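Local coordinates for lysozyme (Asticcacaulis excentricus, PDB 6H9D), which is the muramidase domain of SpmX, a phage-lysozyme relative that probably acts on peptidoglycan, perhaps with reduced activity, and is linked to cell morphogenesis and stalk synthesis, at residues Ala2-Ile6 against Val65-Asn70; Leu71-Leu76 against Leu102-Asn106. All blocks are in the same frame, centred on the assembly; numbering follows the deposited sequence.

How the interactions relate
Both interactions sit on the same side of the chain's centre and involve one structural element, helix 50-71: interaction 1 lays the N-terminal segment along its last turns, and interaction 2 joins the loop that leaves its end to helix 100-106. The first is a surface contact, rich in charge and amide hydrogen bonds, with little apolar packing beyond I6 and V65. The second is partly buried, and leucine and valine side chains accompany its polar bonds. In each an asparagine bonds backbone through both ends of its amide: N69 binds the non-helical N-terminal segment, N106 the end of helix 50-71 and the loop after it. The two touch where H4 CE1 packs 3.3 Å from L76 O.

Interaction 1. Residues Ala2-Ile6 against Val65-Asn70; sequences ARHKI and VEAVNN
Segment 2-6, without regular structure, runs beside the helical segment 65-70, R3 lying nearest N69 and K5 nearest V65, with CA-CA distances of 6.2 Å and 6.6 Å. The N69 amide bonds the backbone of H4 at both ends: H4 N donates to N69 OD1 at 2.8 Å in an almost straight bond (178°), while N69 ND2 gives a hydrogen to H4 O at 2.9 Å, with that oxygen in the amide plane. N69 ND2 also reaches back to V65 O within its own helix, from the face opposite to that used by N69 N. These bonds fix the rotation of the amide. The arrangement ties the N-terminal segment to the last turns of helix 50-71, within the helical lobe of the phage lysozyme fold, and the I6 side chain packs on helices 8-16 and 78-91. The R3 chain bends at chi2 and chi3 (-71° and -92°), stacking its guanidinium on the N69 amide with the two planes nearly parallel; N69 CB lies above the centre of one face, 3.4 Å from R3 CZ. At the guanidinium edge, R3 NH2 forms a salt bridge with E66 OE1 (2.6 Å), although the hydrogen bond itself is weak. Farther along the segment, V65 CG1 lies 3.5 Å from H4 O and V65 CG2 meets I6 CG2 at 4.0 Å. The H4 ring also meets that of F81.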
loop_
_atom_site.group_PDB
_atom_site.type_symbol
_atom_site.label_atom_id
_atom_site.label_comp_id
_atom_site.label_asym_id
_atom_site.label_seq_id
_atom_site.Cartn_x
_atom_site.Cartn_y
_atom_site.Cartn_z
ATOM N N ALA A 2 -18.860 4.409 10.761
ATOM C CA ALA A 2 -18.314 3.097 10.312
ATOM C C ALA A 2 -16.978 3.309 9.580
ATOM O O ALA A 2 -16.877 2.996 8.387
ATOM C CB ALA A 2 -19.327 2.404 9.428
ATOM N N ARG A 3 -15.976 3.791 10.310
ATOM C CA ARG A 3 -14.643 3.997 9.760
ATOM C C ARG A 3 -13.822 2.747 10.056
ATOM O O ARG A 3 -13.945 2.157 11.129
ATOM C CB ARG A 3 -13.986 5.227 10.387
ATOM C CG ARG A 3 -14.617 6.546 9.975
ATOM C CD ARG A 3 -14.302 6.883 8.526
ATOM N NE ARG A 3 -13.097 7.697 8.403
ATOM C CZ ARG A 3 -12.834 8.490 7.370
ATOM N NH1 ARG A 3 -13.694 8.579 6.365
ATOM N NH2 ARG A 3 -11.712 9.196 7.342
ATOM N N HIS A 4 -12.987 2.343 9.105
ATOM C CA HIS A 4 -12.176 1.155 9.263
ATOM C C HIS A 4 -10.751 1.518 9.705
ATOM O O HIS A 4 -10.238 2.608 9.398
ATOM C CB HIS A 4 -12.128 0.359 7.951
ATOM C CG HIS A 4 -13.460 0.026 7.371
ATOM N ND1 HIS A 4 -14.192 -1.074 7.801
ATOM C CD2 HIS A 4 -14.173 0.617 6.379
ATOM C CE1 HIS A 4 -15.313 -1.135 7.105
ATOM N NE2 HIS A 4 -15.325 -0.105 6.218
ATOM N N LYS A 5 -10.106 0.549 10.354
ATOM C CA LYS A 5 -8.698 0.597 10.741
ATOM C C LYS A 5 -7.964 -0.592 10.107
ATOM O O LYS A 5 -8.537 -1.695 9.989
ATOM C CB LYS A 5 -8.568 0.549 12.268
ATOM C CG LYS A 5 -9.238 1.700 13.012
ATOM C CD LYS A 5 -9.545 1.399 14.468
ATOM C CE LYS A 5 -10.800 2.097 14.966
ATOM N NZ LYS A 5 -11.341 1.470 16.197
ATOM N N ILE A 6 -6.694 -0.381 9.727
ATOM C CA ILE A 6 -5.917 -1.469 9.146
ATOM C C ILE A 6 -5.601 -2.453 10.275
ATOM O O ILE A 6 -5.172 -2.038 11.349
ATOM C CB ILE A 6 -4.646 -0.985 8.409
ATOM C CG1 ILE A 6 -3.947 -2.151 7.705
ATOM C CG2 ILE A 6 -3.673 -0.239 9.316
ATOM C CD1 ILE A 6 -3.028 -1.724 6.618
ATOM N N VAL A 65 -5.183 4.972 5.190
ATOM C CA VAL A 65 -6.366 4.520 5.930
ATOM C C VAL A 65 -7.483 5.577 5.799
ATOM O O VAL A 65 -8.649 5.239 5.546
ATOM C CB VAL A 65 -6.012 4.204 7.395
ATOM C CG1 VAL A 65 -7.233 4.065 8.311
ATOM C CG2 VAL A 65 -5.140 2.966 7.492
ATOM N N GLU A 66 -7.115 6.860 5.932
ATOM C CA GLU A 66 -8.060 7.974 5.770
ATOM C C GLU A 66 -8.613 8.011 4.342
ATOM O O GLU A 66 -9.819 8.111 4.163
ATOM C CB GLU A 66 -7.376 9.293 6.120
ATOM C CG GLU A 66 -7.184 9.439 7.615
ATOM C CD GLU A 66 -8.498 9.327 8.371
ATOM O OE1 GLU A 66 -9.396 10.154 8.101
ATOM O OE2 GLU A 66 -8.642 8.386 9.183
ATOM N N ALA A 67 -7.722 7.928 3.341
ATOM C CA ALA A 67 -8.091 7.995 1.950
ATOM C C ALA A 67 -9.070 6.866 1.585
ATOM O O ALA A 67 -10.043 7.101 0.882
ATOM C CB ALA A 67 -6.870 7.939 1.078
ATOM N N VAL A 68 -8.801 5.638 2.038
ATOM C CA VAL A 68 -9.600 4.497 1.588
ATOM C C VAL A 68 -11.000 4.634 2.197
ATOM O O VAL A 68 -12.001 4.474 1.516
ATOM C CB VAL A 68 -8.946 3.142 1.925
ATOM C CG1 VAL A 68 -9.893 1.994 1.619
ATOM C CG2 VAL A 68 -7.639 2.953 1.149
ATOM N N ASN A 69 -11.023 5.029 3.455
ATOM C CA ASN A 69 -12.278 5.288 4.191
ATOM C C ASN A 69 -13.065 6.385 3.475
ATOM O O ASN A 69 -14.253 6.233 3.301
ATOM C CB ASN A 69 -11.954 5.750 5.605
ATOM C CG ASN A 69 -11.891 4.598 6.568
ATOM O OD1 ASN A 69 -12.841 3.853 6.694
ATOM N ND2 ASN A 69 -10.782 4.451 7.249
ATOM N N ASN A 70 -12.382 7.420 3.021
ATOM C CA ASN A 70 -13.076 8.568 2.401
ATOM C C ASN A 70 -13.470 8.282 0.958
ATOM O O ASN A 70 -14.481 8.824 0.545
ATOM C CB ASN A 70 -12.223 9.833 2.451
ATOM C CG ASN A 70 -11.908 10.304 3.852
ATOM O OD1 ASN A 70 -12.510 9.865 4.819
ATOM N ND2 ASN A 70 -10.938 11.184 3.963
#

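Interaction 2. Residues Leu71-Leu76 against Leu102-Asn106; sequences LVHTPL and LRRVN
N106, at the end of helix 100-106, spans the end of helix 50-71 with its amide, bonding L71 O at the helix terminus and H73 N beyond it. N106 ND2 donates to L71 O at 3.1 Å along a nearly straight line (178°); the acceptor lies in the amide plane and the donor in the carbonyl plane of L71. The other end of the amide, N106 OD1, accepts a hydrogen bond from H73 N at 2.8 Å, the donor tilted from the carbonyl plane. A chi1 of -84°, with CG anti to the carbonyl carbon, places the N106 amide at this backbone; separately, the two bonds at its opposite ends fix its rotation. The planes of the H73 ring and this amide are 17° apart, with H73 CD2 3.6 Å from N106 ND2 in an oblique approach.

Alongside these two bonds, the methyls of V72 diverge onto separate partners: CG2 touches L102 CD1 and CG1 touches V105 CG1, each at 3.7 Å. V72 and V105 cross at about a right angle. L102 spreads its other branch toward L71, with L102 CD2 3.9 Å from L71 CB, and both leucines also pack against F96 of helix 93-97. T74 approaches the helix end with its methyl, T74 CG2 being 3.3 Å from N106 O, while its hydroxyl makes a weak hydrogen bond to V105 O. V105 extends the apolar layer to A113 of helix 110-116. This is a loop-to-helix contact in the helical lobe of the phage lysozyme fold, the connection between helices 50-71 and 78-91 being held by a helix-end asparagine and by L102 and V105.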
loop_
_atom_site.group_PDB
_atom_site.type_symbol
_atom_site.label_atom_id
_atom_site.label_comp_id
_atom_site.label_asym_id
_atom_site.label_seq_id
_atom_site.Cartn_x
_atom_site.Cartn_y
_atom_site.Cartn_z
ATOM N N LEU A 71 -12.708 7.451 0.249
ATOM C CA LEU A 71 -12.960 7.232 -1.191
ATOM C C LEU A 71 -13.930 6.078 -1.432
ATOM O O LEU A 71 -14.562 6.078 -2.476
ATOM C CB LEU A 71 -11.625 6.988 -1.878
ATOM C CG LEU A 71 -10.738 8.217 -1.975
ATOM C CD1 LEU A 71 -9.449 7.872 -2.674
ATOM C CD2 LEU A 71 -11.462 9.324 -2.708
ATOM N N VAL A 72 -14.029 5.151 -0.487
ATOM C CA VAL A 72 -14.932 3.985 -0.666
ATOM C C VAL A 72 -16.276 4.278 0.007
ATOM O O VAL A 72 -16.281 4.517 1.185
ATOM C CB VAL A 72 -14.288 2.677 -0.175
ATOM C CG1 VAL A 72 -15.265 1.523 -0.270
ATOM C CG2 VAL A 72 -13.029 2.364 -0.960
ATOM N N HIS A 73 -17.357 4.220 -0.768
ATOM C CA HIS A 73 -18.726 4.495 -0.273
ATOM C C HIS A 73 -19.489 3.201 0.017
ATOM O O HIS A 73 -20.541 3.287 0.638
ATOM C CB HIS A 73 -19.485 5.331 -1.297
ATOM C CG HIS A 73 -18.693 6.487 -1.776
ATOM N ND1 HIS A 73 -18.205 7.428 -0.922
ATOM C CD2 HIS A 73 -18.264 6.821 -3.004
ATOM C CE1 HIS A 73 -17.522 8.313 -1.601
ATOM N NE2 HIS A 73 -17.544 7.964 -2.877
ATOM N N THR A 74 -19.007 2.061 -0.459
ATOM C CA THR A 74 -19.737 0.809 -0.165
ATOM C C THR A 74 -19.193 0.227 1.134
ATOM O O THR A 74 -18.070 0.564 1.498
ATOM C CB THR A 74 -19.590 -0.213 -1.293
ATOM O OG1 THR A 74 -18.237 -0.646 -1.290
ATOM C CG2 THR A 74 -19.948 0.334 -2.653
ATOM N N PRO A 75 -19.929 -0.652 1.832
ATOM C CA PRO A 75 -19.428 -1.276 3.046
ATOM C C PRO A 75 -18.283 -2.230 2.689
ATOM O O PRO A 75 -18.295 -2.804 1.648
ATOM C CB PRO A 75 -20.625 -2.054 3.584
ATOM C CG PRO A 75 -21.801 -1.425 2.889
ATOM C CD PRO A 75 -21.277 -1.059 1.520
ATOM N N LEU A 76 -17.315 -2.363 3.580
ATOM C CA LEU A 76 -16.174 -3.251 3.292
ATOM C C LEU A 76 -15.990 -4.235 4.434
ATOM O O LEU A 76 -16.323 -3.908 5.553
ATOM C CB LEU A 76 -14.899 -2.409 3.237
ATOM C CG LEU A 76 -14.752 -1.421 2.092
ATOM C CD1 LEU A 76 -13.477 -0.639 2.275
ATOM C CD2 LEU A 76 -14.740 -2.131 0.760
ATOM N N LEU A 102 -11.118 1.237 -7.720
ATOM C CA LEU A 102 -12.023 1.962 -6.828
ATOM C C LEU A 102 -13.426 2.058 -7.452
ATOM O O LEU A 102 -14.422 1.933 -6.744
ATOM C CB LEU A 102 -11.471 3.367 -6.556
ATOM C CG LEU A 102 -12.394 4.266 -5.734
ATOM C CD1 LEU A 102 -12.691 3.640 -4.390
ATOM C CD2 LEU A 102 -11.819 5.660 -5.550
ATOM N N ARG A 103 -13.497 2.308 -8.756
ATOM C CA ARG A 103 -14.786 2.423 -9.432
ATOM C C ARG A 103 -15.607 1.153 -9.241
ATOM O O ARG A 103 -16.781 1.202 -8.876
ATOM C CB ARG A 103 -14.585 2.703 -10.923
ATOM C CG ARG A 103 -14.831 4.149 -11.321
ATOM C CD ARG A 103 -14.519 4.378 -12.791
ATOM N NE ARG A 103 -13.380 5.273 -12.975
ATOM C CZ ARG A 103 -12.249 4.929 -13.583
ATOM N NH1 ARG A 103 -12.103 3.705 -14.071
ATOM N NH2 ARG A 103 -11.266 5.809 -13.705
ATOM N N ARG A 104 -14.967 0.018 -9.496
ATOM C CA ARG A 104 -15.589 -1.291 -9.361
ATOM C C ARG A 104 -16.026 -1.505 -7.921
ATOM O O ARG A 104 -17.160 -1.904 -7.661
ATOM C CB ARG A 104 -14.616 -2.393 -9.786
ATOM C CG ARG A 104 -14.583 -2.649 -11.284
ATOM C CD ARG A 104 -15.520 -1.712 -12.027
ATOM N NE ARG A 104 -14.921 -1.197 -13.255
ATOM C CZ ARG A 104 -15.246 -0.038 -13.817
ATOM N NH1 ARG A 104 -16.170 0.733 -13.261
ATOM N NH2 ARG A 104 -14.648 0.351 -14.935
ATOM N N VAL A 105 -15.120 -1.237 -6.986
ATOM C CA VAL A 105 -15.444 -1.396 -5.570
ATOM C C VAL A 105 -16.714 -0.608 -5.243
ATOM O O VAL A 105 -17.592 -1.104 -4.537
ATOM C CB VAL A 105 -14.288 -0.951 -4.662
ATOM C CG1 VAL A 105 -14.757 -0.687 -3.240
ATOM C CG2 VAL A 105 -13.171 -1.966 -4.678
ATOM N N ASN A 106 -16.792 0.630 -5.741
ATOM C CA ASN A 106 -17.912 1.507 -5.418
ATOM C C ASN A 106 -19.185 1.038 -6.146
ATOM O O ASN A 106 -20.267 1.420 -5.773
ATOM C CB ASN A 106 -17.592 2.977 -5.692
ATOM C CG ASN A 106 -16.861 3.623 -4.535
ATOM O OD1 ASN A 106 -16.996 3.181 -3.396
ATOM N ND2 ASN A 106 -16.083 4.654 -4.808
#